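Local coordinates for CRISPR/cas2 protein (Pyrococcus horikoshii OT3, PDB 6K2E) that probably serves, like other Cas2 proteins, in the acquisition of new CRISPR spacers, acting as a dimer on nucleic acid, at residues H3-V8 with K70-H75; V17-K22 with I55-D60; K25-W30 with E49-R54. All coordinates share one frame; numbering follows the deposited sequence.

Contact 1: residues H3-V8 with K70-H75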
loop_
_atom_site.group_PDB
_atom_site.type_symbol
_atom_site.label_atom_id
_atom_site.label_comp_id
_atom_site.label_asym_id
_atom_site.label_seq_id
_atom_site.Cartn_x
_atom_site.Cartn_y
_atom_site.Cartn_z
ATOM N N HIS A 3 12.220 5.467 -16.049
ATOM C CA HIS A 3 11.580 4.406 -15.297
ATOM C C HIS A 3 11.221 4.838 -13.882
ATOM O O HIS A 3 11.887 5.688 -13.271
ATOM C CB HIS A 3 12.463 3.167 -15.292
ATOM C CG HIS A 3 12.085 2.198 -16.358
ATOM N ND1 HIS A 3 12.063 2.545 -17.688
ATOM C CD2 HIS A 3 11.608 0.934 -16.288
ATOM C CE1 HIS A 3 11.635 1.518 -18.399
ATOM N NE2 HIS A 3 11.347 0.529 -17.572
ATOM N N MET A 4 10.119 4.270 -13.395
ATOM C CA MET A 4 9.618 4.524 -12.053
ATOM C C MET A 4 9.358 3.199 -11.355
ATOM O O MET A 4 9.296 2.145 -11.989
ATOM C CB MET A 4 8.321 5.350 -12.045
ATOM C CG MET A 4 8.495 6.853 -12.257
ATOM S SD MET A 4 8.340 7.319 -13.967
ATOM C CE MET A 4 6.835 6.419 -14.355
ATOM N N TYR A 5 9.266 3.252 -10.030
ATOM C CA TYR A 5 8.777 2.129 -9.239
ATOM C C TYR A 5 7.395 2.458 -8.681
ATOM O O TYR A 5 7.157 3.584 -8.240
ATOM C CB TYR A 5 9.754 1.795 -8.101
ATOM C CG TYR A 5 9.581 0.403 -7.554
ATOM C CD1 TYR A 5 8.752 0.149 -6.453
ATOM C CD2 TYR A 5 10.228 -0.661 -8.138
ATOM C CE1 TYR A 5 8.586 -1.144 -5.966
ATOM C CE2 TYR A 5 10.078 -1.951 -7.647
ATOM C CZ TYR A 5 9.255 -2.186 -6.579
ATOM O OH TYR A 5 9.129 -3.471 -6.133
ATOM N N VAL A 6 6.486 1.474 -8.667
ATOM C CA VAL A 6 5.135 1.724 -8.167
ATOM C C VAL A 6 4.747 0.703 -7.107
ATOM O O VAL A 6 5.203 -0.441 -7.125
ATOM C CB VAL A 6 4.065 1.746 -9.284
ATOM C CG1 VAL A 6 4.188 3.006 -10.114
ATOM C CG2 VAL A 6 4.163 0.524 -10.143
ATOM N N ILE A 7 3.897 1.136 -6.170
ATOM C CA ILE A 7 3.218 0.260 -5.213
ATOM C C ILE A 7 1.732 0.529 -5.361
ATOM O O ILE A 7 1.301 1.683 -5.270
ATOM C CB ILE A 7 3.643 0.501 -3.752
ATOM C CG1 ILE A 7 5.121 0.260 -3.533
ATOM C CG2 ILE A 7 2.886 -0.426 -2.806
ATOM C CD1 ILE A 7 5.548 0.677 -2.130
ATOM N N VAL A 8 0.964 -0.513 -5.655
ATOM C CA VAL A 8 -0.461 -0.408 -5.970
ATOM C C VAL A 8 -1.263 -1.142 -4.905
ATOM O O VAL A 8 -1.038 -2.334 -4.664
ATOM C CB VAL A 8 -0.787 -0.954 -7.369
ATOM C CG1 VAL A 8 -2.270 -1.135 -7.538
ATOM C CG2 VAL A 8 -0.246 -0.010 -8.429
ATOM N N LYS A 70 13.534 2.082 -6.384
ATOM C CA LYS A 70 13.299 1.093 -5.333
ATOM C C LYS A 70 14.261 1.308 -4.160
ATOM O O LYS A 70 15.122 0.486 -3.870
ATOM C CB LYS A 70 13.437 -0.312 -5.910
ATOM C CG LYS A 70 12.771 -1.423 -5.130
ATOM C CD LYS A 70 13.277 -2.785 -5.607
ATOM C CE LYS A 70 12.746 -3.926 -4.733
ATOM N NZ LYS A 70 12.723 -5.235 -5.464
ATOM N N ASN A 71 14.144 2.473 -3.519
ATOM C CA ASN A 71 14.882 2.773 -2.285
ATOM C C ASN A 71 13.940 2.646 -1.086
ATOM O O ASN A 71 13.479 3.637 -0.520
ATOM C CB ASN A 71 15.533 4.158 -2.342
ATOM C CG ASN A 71 16.470 4.440 -1.132
ATOM O OD1 ASN A 71 16.774 5.600 -0.837
ATOM N ND2 ASN A 71 16.925 3.383 -0.442
ATOM N N PHE A 72 13.647 1.409 -0.699
ATOM C CA PHE A 72 12.879 1.194 0.518
ATOM C C PHE A 72 13.195 -0.178 1.089
ATOM O O PHE A 72 13.649 -1.082 0.382
ATOM C CB PHE A 72 11.358 1.323 0.289
ATOM C CG PHE A 72 10.792 0.341 -0.702
ATOM C CD1 PHE A 72 10.337 -0.926 -0.303
ATOM C CD2 PHE A 72 10.684 0.693 -2.034
ATOM C CE1 PHE A 72 9.850 -1.826 -1.208
ATOM C CE2 PHE A 72 10.173 -0.202 -2.951
ATOM C CZ PHE A 72 9.754 -1.470 -2.531
ATOM N N ASP A 73 12.860 -0.340 2.363
ATOM C CA ASP A 73 12.740 -1.641 2.996
ATOM C C ASP A 73 11.259 -1.916 3.245
ATOM O O ASP A 73 10.465 -0.989 3.414
ATOM C CB ASP A 73 13.486 -1.705 4.337
ATOM C CG ASP A 73 14.978 -1.463 4.206
ATOM O OD1 ASP A 73 15.500 -0.618 4.968
ATOM O OD2 ASP A 73 15.629 -2.116 3.363
ATOM N N LEU A 74 10.888 -3.196 3.241
ATOM C CA LEU A 74 9.549 -3.633 3.611
ATOM C C LEU A 74 9.670 -4.590 4.786
ATOM O O LEU A 74 10.407 -5.581 4.719
ATOM C CB LEU A 74 8.808 -4.324 2.453
ATOM C CG LEU A 74 7.592 -5.204 2.821
ATOM C CD1 LEU A 74 6.349 -4.398 3.258
ATOM C CD2 LEU A 74 7.229 -6.148 1.686
ATOM N N HIS A 75 8.961 -4.287 5.865
ATOM C CA HIS A 75 8.827 -5.195 6.984
ATOM C C HIS A 75 7.374 -5.638 7.077
ATOM O O HIS A 75 6.460 -4.807 7.004
ATOM C CB HIS A 75 9.278 -4.541 8.289
ATOM C CG HIS A 75 9.128 -5.429 9.486
ATOM N ND1 HIS A 75 9.858 -6.588 9.651
ATOM C CD2 HIS A 75 8.315 -5.341 10.565
ATOM C CE1 HIS A 75 9.515 -7.160 10.790
ATOM N NE2 HIS A 75 8.585 -6.419 11.367
#
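K70 opens the segment by laying its aliphatic chain over one face of the Y5 ring. This is a CH-pi contact: K70 CG stands 3.9 Å from the centroid of the Y5 ring, 18° off the normal. It is displaced toward the rim, where K70 CG comes 3.7 Å from Y5 CE2. Beyond CG the lysine is extended and crosses the ring obliquely, so K70 CE arrives 3.9 Å from Y5 OH. That hydroxyl is hydrogen-bonded to E37 on strand 35-41, not to the lysine. With CG anti to the backbone N (chi1 -160°), the Y5 ring lies alongside the loop; the Y5 backbone bonds with F67 on the neighbouring strand.

Strand 3-11 is central in a four-stranded antiparallel sheet of the ferredoxin-like kind expected of Cas2. M4 and V6 pack against helix 42-55, whereas Y5 and I7 point toward 70-75 and I7 also meets Y65 of the second subunit.

Next along the loop, F72 brings its ring to the same tyrosine. F72 CE2 lies 3.5 Å from Y5 CE1, and this tyrosine carbon sits at the phenylalanine's edge, in its plane. With centroids 5.5 Å apart and planes at 56°, the pair is oblique. F72 also meets the ring of Y65 of the second subunit. From D73 through H75 the chain becomes a strand and joins an antiparallel ladder with that subunit, carrying the sheet across the interface; H75 NE2 hydrogen-bonds E49 of the second subunit.

Contact 2: residues V17-K22 with I55-D60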
loop_
_atom_site.group_PDB
_atom_site.type_symbol
_atom_site.label_atom_id
_atom_site.label_comp_id
_atom_site.label_asym_id
_atom_site.label_seq_id
_atom_site.Cartn_x
_atom_site.Cartn_y
_atom_site.Cartn_z
ATOM N N VAL A 17 -13.084 -7.898 -8.434
ATOM C CA VAL A 17 -11.780 -8.178 -7.820
ATOM C C VAL A 17 -10.900 -9.001 -8.753
ATOM O O VAL A 17 -9.684 -8.783 -8.827
ATOM C CB VAL A 17 -11.983 -8.879 -6.455
ATOM C CG1 VAL A 17 -10.817 -9.818 -6.045
ATOM C CG2 VAL A 17 -12.201 -7.853 -5.389
ATOM N N ASN A 18 -11.500 -9.874 -9.547
ATOM C CA ASN A 18 -10.686 -10.693 -10.424
ATOM C C ASN A 18 -10.185 -9.931 -11.639
ATOM O O ASN A 18 -9.044 -10.149 -12.070
ATOM C CB ASN A 18 -11.476 -11.897 -10.879
ATOM C CG ASN A 18 -10.605 -13.085 -11.052
ATOM O OD1 ASN A 18 -10.425 -13.581 -12.169
ATOM N ND2 ASN A 18 -10.013 -13.542 -9.945
ATOM N N ARG A 19 -10.965 -8.967 -12.123
ATOM C CA ARG A 19 -10.517 -8.191 -13.261
ATOM C C ARG A 19 -9.403 -7.233 -12.870
ATOM O O ARG A 19 -8.428 -7.104 -13.615
ATOM C CB ARG A 19 -11.684 -7.387 -13.836
ATOM C CG ARG A 19 -12.870 -8.194 -14.296
ATOM C CD ARG A 19 -14.010 -7.286 -14.751
ATOM N NE ARG A 19 -13.620 -6.566 -15.958
ATOM C CZ ARG A 19 -14.122 -5.391 -16.336
ATOM N NH1 ARG A 19 -15.064 -4.783 -15.603
ATOM N NH2 ARG A 19 -13.680 -4.829 -17.460
ATOM N N VAL A 20 -9.452 -6.692 -11.648
ATOM C CA VAL A 20 -8.387 -5.810 -11.181
ATOM C C VAL A 20 -7.119 -6.609 -10.896
ATOM O O VAL A 20 -6.018 -6.198 -11.280
ATOM C CB VAL A 20 -8.863 -5.007 -9.947
ATOM C CG1 VAL A 20 -7.716 -4.300 -9.256
ATOM C CG2 VAL A 20 -9.868 -3.970 -10.348
ATOM N N HIS A 21 -7.259 -7.802 -10.312
ATOM C CA HIS A 21 -6.094 -8.612 -9.953
ATOM C C HIS A 21 -5.379 -9.183 -11.177
ATOM O O HIS A 21 -4.142 -9.173 -11.229
ATOM C CB HIS A 21 -6.516 -9.737 -9.006
ATOM C CG HIS A 21 -5.377 -10.564 -8.486
ATOM N ND1 HIS A 21 -4.938 -11.715 -9.118
ATOM C CD2 HIS A 21 -4.601 -10.419 -7.382
ATOM C CE1 HIS A 21 -3.930 -12.231 -8.435
ATOM N NE2 HIS A 21 -3.701 -11.461 -7.381
ATOM N N LYS A 22 -6.133 -9.644 -12.187
ATOM C CA LYS A 22 -5.513 -10.207 -13.388
ATOM C C LYS A 22 -4.805 -9.126 -14.193
ATOM O O LYS A 22 -3.692 -9.343 -14.696
ATOM C CB LYS A 22 -6.563 -10.912 -14.259
ATOM C CG LYS A 22 -6.950 -12.307 -13.777
ATOM C CD LYS A 22 -7.741 -13.080 -14.828
ATOM C CE LYS A 22 -8.156 -14.468 -14.314
ATOM N NZ LYS A 22 -7.072 -15.158 -13.548
ATOM N N ILE A 55 -12.135 -0.231 -15.550
ATOM C CA ILE A 55 -12.665 -1.318 -14.736
ATOM C C ILE A 55 -13.398 -0.780 -13.521
ATOM O O ILE A 55 -14.516 -1.210 -13.225
ATOM C CB ILE A 55 -11.536 -2.279 -14.305
ATOM C CG1 ILE A 55 -11.026 -3.118 -15.468
ATOM C CG2 ILE A 55 -12.027 -3.206 -13.207
ATOM C CD1 ILE A 55 -9.942 -4.098 -15.052
ATOM N N VAL A 56 -12.785 0.197 -12.838
ATOM C CA VAL A 56 -13.296 0.670 -11.560
ATOM C C VAL A 56 -14.579 1.456 -11.787
ATOM O O VAL A 56 -14.731 2.205 -12.765
ATOM C CB VAL A 56 -12.239 1.487 -10.790
ATOM C CG1 VAL A 56 -11.038 0.609 -10.474
ATOM C CG2 VAL A 56 -11.838 2.754 -11.525
ATOM N N LYS A 57 -15.537 1.216 -10.914
ATOM C CA LYS A 57 -16.840 1.846 -10.920
ATOM C C LYS A 57 -17.234 2.015 -9.469
ATOM O O LYS A 57 -16.813 1.206 -8.641
ATOM C CB LYS A 57 -17.891 0.977 -11.651
ATOM C CG LYS A 57 -17.814 1.003 -13.164
ATOM C CD LYS A 57 -18.015 -0.382 -13.809
ATOM C CE LYS A 57 -17.324 -0.480 -15.196
ATOM N NZ LYS A 57 -16.431 -1.703 -15.304
ATOM N N GLU A 58 -17.929 3.119 -9.152
ATOM C CA GLU A 58 -18.954 3.121 -8.096
ATOM C C GLU A 58 -18.354 2.837 -6.694
ATOM O O GLU A 58 -18.590 1.790 -6.091
ATOM C CB GLU A 58 -20.043 2.095 -8.494
ATOM C CG GLU A 58 -21.356 1.997 -7.805
ATOM C CD GLU A 58 -21.600 0.548 -7.391
ATOM O OE1 GLU A 58 -20.689 -0.296 -7.570
ATOM O OE2 GLU A 58 -22.743 0.236 -7.016
ATOM N N ASP A 59 -17.494 3.763 -6.270
ATOM C CA ASP A 59 -16.734 3.731 -4.998
ATOM C C ASP A 59 -15.684 2.623 -4.922
ATOM O O ASP A 59 -15.210 2.304 -3.845
ATOM C CB ASP A 59 -17.658 3.683 -3.769
ATOM C CG ASP A 59 -18.365 5.015 -3.523
ATOM O OD1 ASP A 59 -19.346 5.048 -2.721
ATOM O OD2 ASP A 59 -17.949 6.050 -4.111
ATOM N N ASP A 60 -15.226 2.116 -6.057
ATOM C CA ASP A 60 -13.987 1.359 -6.120
ATOM C C ASP A 60 -12.804 2.300 -6.102
ATOM O O ASP A 60 -12.874 3.417 -6.620
ATOM C CB ASP A 60 -13.873 0.549 -7.399
ATOM C CG ASP A 60 -14.736 -0.647 -7.399
ATOM O OD1 ASP A 60 -15.525 -0.846 -6.443
ATOM O OD2 ASP A 60 -14.609 -1.369 -8.398
#
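R19 and V20 meet I55 in a partly buried, mainly apolar contact between the early turns of helix 17-27 and the chain where it leaves helix 42-55 for strand 61-67. I55 is the hub, and its branches divide the work. Its CG2 packs against V20, with I55 CG2 and V20 CG2 3.7 Å apart. CG1 and CD1 turn to the arginine: I55 CD1 lies 3.7 Å from R19 O, and I55 CG1 sits over one face of the guanidinium, 3.7 Å from R19 NH2 and offset toward its rim. A bend at chi3 (67°) folds the end of R19 back across the isoleucine.

Beyond the apolar patch, a salt bridge from R16 to D60 ties the loop to the chain just before the helix. K57, bent at chi2 and chi4, returns its ammonium to the backbone, donating a 2.9 Å hydrogen bond from K57 NZ to I55 O, tilted from the carbonyl plane. There K57 NZ comes 3.4 Å from R19 NH1, at the guanidinium edge. This pair of like-charged donors adds no cohesion, which across the two segments comes largely from I55 against R19 and V20; the carbonyl of I55, with solvent at this exposed edge, probably eases the repulsion.

Contact 3: residues K25-W30 with E49-R54; sequences KTYLFW and EMRLKR
The hydrogen bond from R51 to Y27 is the polar link across this surface contact. R51 NH1 donates to Y27 OH over 2.8 Å with an N-H...O angle of 149°, and the hydroxyl lies close to the guanidinium plane, at its edge. A bend at chi3 (85°) carries the arginine's end to the tyrosine, the ring and guanidinium planes standing 64° apart. The same hydroxyl bonds to E47, one turn earlier on helix 42-55, so two side chains of that helix grip one oxygen. A phenylalanine in place of Y27 would probably leave both R51 NH1 and the E47 carboxylate without this mate.

Van der Waals contact is slight by comparison: R51 CD lies 3.5 Å from Y27 OH. More packing comes from around the pair, with the Y27 ring on L40 and L48 and R51 against L23. The salt bridge from K53 to E49 lies within helix 42-55 and takes no part in the contact.

Y27 thus fastens the end of one helix to the middle of the other, as the two lie on one face of the antiparallel sheet in the ferredoxin-like fold.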
loop_
_atom_site.group_PDB
_atom_site.type_symbol
_atom_site.label_atom_id
_atom_site.label_comp_id
_atom_site.label_asym_id
_atom_site.label_seq_id
_atom_site.Cartn_x
_atom_site.Cartn_y
_atom_site.Cartn_z
ATOM N N LYS A 25 -1.568 -8.258 -12.512
ATOM C CA LYS A 25 -0.542 -9.300 -12.605
ATOM C C LYS A 25 0.162 -9.306 -13.963
ATOM O O LYS A 25 1.300 -9.775 -14.063
ATOM C CB LYS A 25 -1.146 -10.684 -12.296
ATOM C CG LYS A 25 -0.125 -11.883 -12.177
ATOM C CD LYS A 25 0.033 -12.492 -10.737
ATOM C CE LYS A 25 1.404 -13.229 -10.540
ATOM N NZ LYS A 25 2.547 -12.412 -9.945
ATOM N N THR A 26 -0.472 -8.759 -15.003
ATOM C CA THR A 26 0.217 -8.544 -16.272
ATOM C C THR A 26 1.389 -7.562 -16.130
ATOM O O THR A 26 2.435 -7.770 -16.752
ATOM C CB THR A 26 -0.773 -8.129 -17.381
ATOM O OG1 THR A 26 -1.527 -6.988 -16.989
ATOM C CG2 THR A 26 -1.718 -9.264 -17.618
ATOM N N TYR A 27 1.231 -6.479 -15.348
ATOM C CA TYR A 27 2.288 -5.471 -15.287
ATOM C C TYR A 27 3.203 -5.630 -14.091
ATOM O O TYR A 27 4.364 -5.225 -14.180
ATOM C CB TYR A 27 1.709 -4.052 -15.236
ATOM C CG TYR A 27 0.909 -3.628 -16.435
ATOM C CD1 TYR A 27 -0.421 -4.005 -16.556
ATOM C CD2 TYR A 27 1.472 -2.847 -17.446
ATOM C CE1 TYR A 27 -1.176 -3.632 -17.635
ATOM C CE2 TYR A 27 0.717 -2.463 -18.548
ATOM C CZ TYR A 27 -0.612 -2.870 -18.626
ATOM O OH TYR A 27 -1.424 -2.533 -19.678
ATOM N N LEU A 28 2.722 -6.155 -12.961
ATOM C CA LEU A 28 3.433 -5.984 -11.697
ATOM C C LEU A 28 3.574 -7.305 -10.959
ATOM O O LEU A 28 2.927 -8.302 -11.276
ATOM C CB LEU A 28 2.720 -4.952 -10.802
ATOM C CG LEU A 28 2.758 -3.511 -11.337
ATOM C CD1 LEU A 28 1.815 -2.568 -10.603
ATOM C CD2 LEU A 28 4.182 -3.011 -11.285
ATOM N N PHE A 29 4.387 -7.266 -9.915
ATOM C CA PHE A 29 4.674 -8.417 -9.070
ATOM C C PHE A 29 3.655 -8.437 -7.947
ATOM O O PHE A 29 3.489 -7.450 -7.229
ATOM C CB PHE A 29 6.119 -8.329 -8.546
ATOM C CG PHE A 29 6.415 -9.172 -7.318
ATOM C CD1 PHE A 29 6.458 -8.582 -6.035
ATOM C CD2 PHE A 29 6.727 -10.533 -7.436
ATOM C CE1 PHE A 29 6.755 -9.346 -4.893
ATOM C CE2 PHE A 29 7.030 -11.310 -6.292
ATOM C CZ PHE A 29 7.041 -10.715 -5.025
ATOM N N TRP A 30 2.962 -9.546 -7.810
ATOM C CA TRP A 30 2.018 -9.713 -6.713
ATOM C C TRP A 30 2.768 -9.908 -5.404
ATOM O O TRP A 30 3.453 -10.922 -5.218
ATOM C CB TRP A 30 1.113 -10.896 -7.005
ATOM C CG TRP A 30 0.039 -11.039 -6.053
ATOM C CD1 TRP A 30 -0.517 -10.060 -5.297
ATOM C CD2 TRP A 30 -0.634 -12.233 -5.732
ATOM N NE1 TRP A 30 -1.505 -10.564 -4.518
ATOM C CE2 TRP A 30 -1.603 -11.907 -4.767
ATOM C CE3 TRP A 30 -0.526 -13.560 -6.172
ATOM C CZ2 TRP A 30 -2.458 -12.857 -4.234
ATOM C CZ3 TRP A 30 -1.388 -14.511 -5.628
ATOM C CH2 TRP A 30 -2.334 -14.152 -4.676
ATOM N N GLU A 49 -3.038 2.447 -15.841
ATOM C CA GLU A 49 -3.995 3.355 -15.224
ATOM C C GLU A 49 -5.232 3.523 -16.084
ATOM O O GLU A 49 -6.348 3.593 -15.559
ATOM C CB GLU A 49 -3.335 4.699 -14.986
ATOM C CG GLU A 49 -4.115 5.574 -14.069
ATOM C CD GLU A 49 -4.931 6.560 -14.817
ATOM O OE1 GLU A 49 -4.698 6.699 -16.032
ATOM O OE2 GLU A 49 -5.819 7.168 -14.199
ATOM N N MET A 50 -5.049 3.579 -17.406
ATOM C CA MET A 50 -6.180 3.668 -18.322
ATOM C C MET A 50 -7.014 2.391 -18.281
ATOM O O MET A 50 -8.246 2.446 -18.295
ATOM C CB MET A 50 -5.685 3.955 -19.745
ATOM C CG MET A 50 -6.798 4.080 -20.809
ATOM S SD MET A 50 -7.080 2.563 -21.772
ATOM C CE MET A 50 -7.614 3.201 -23.364
ATOM N N ARG A 51 -6.363 1.235 -18.244
ATOM C CA ARG A 51 -7.124 0.000 -18.179
ATOM C C ARG A 51 -7.775 -0.184 -16.806
ATOM O O ARG A 51 -8.898 -0.701 -16.725
ATOM C CB ARG A 51 -6.216 -1.174 -18.557
ATOM C CG ARG A 51 -5.931 -1.227 -20.064
ATOM C CD ARG A 51 -4.811 -2.191 -20.435
ATOM N NE ARG A 51 -5.320 -3.551 -20.593
ATOM C CZ ARG A 51 -4.555 -4.639 -20.637
ATOM N NH1 ARG A 51 -3.234 -4.530 -20.546
ATOM N NH2 ARG A 51 -5.109 -5.841 -20.755
ATOM N N LEU A 52 -7.127 0.302 -15.733
ATOM C CA LEU A 52 -7.749 0.290 -14.410
ATOM C C LEU A 52 -8.941 1.225 -14.363
ATOM O O LEU A 52 -9.971 0.896 -13.765
ATOM C CB LEU A 52 -6.743 0.713 -13.341
ATOM C CG LEU A 52 -5.753 -0.326 -12.808
ATOM C CD1 LEU A 52 -4.595 0.332 -12.083
ATOM C CD2 LEU A 52 -6.450 -1.321 -11.907
ATOM N N LYS A 53 -8.840 2.366 -15.050
ATOM C CA LYS A 53 -9.900 3.363 -15.013
ATOM C C LYS A 53 -11.158 2.869 -15.711
ATOM O O LYS A 53 -12.269 3.284 -15.358
ATOM C CB LYS A 53 -9.412 4.659 -15.647
ATOM C CG LYS A 53 -10.036 5.907 -15.069
ATOM C CD LYS A 53 -9.268 7.123 -15.517
ATOM C CE LYS A 53 -8.985 8.021 -14.328
ATOM N NZ LYS A 53 -8.017 9.086 -14.695
ATOM N N ARG A 54 -11.008 1.963 -16.673
ATOM C CA ARG A 54 -12.159 1.408 -17.362
ATOM C C ARG A 54 -12.776 0.247 -16.609
ATOM O O ARG A 54 -13.890 -0.157 -16.947
ATOM C CB ARG A 54 -11.759 0.963 -18.777
ATOM C CG ARG A 54 -11.155 2.097 -19.621
ATOM C CD ARG A 54 -11.212 1.886 -21.141
ATOM N NE ARG A 54 -12.417 1.184 -21.578
ATOM C CZ ARG A 54 -13.599 1.767 -21.767
ATOM N NH1 ARG A 54 -13.737 3.079 -21.596
ATOM N NH2 ARG A 54 -14.641 1.044 -22.159
#

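From the N terminus, strand 3-11 supplies the first half of contact 1, whose partner waits until 70-75, so this contact closes the widest loop. Within it, helix 17-27 opens contact 2, completed at 55-60 after the second helix. Contact 3 is innermost, joining 25-30 to 49-54; the three are concentric and none cross. Contacts 2 and 3 share helix 17-27 and touch where H21 meets W30 and V20 meets L52, so helix 17-27 is tied to helix 42-55 and to the loop that follows it. L28 then packs on V6 and V8, linking contact 3 to the strand of contact 1. Contact 1 lies across the chain's centre from both others and leads the C-terminal strand to the second subunit.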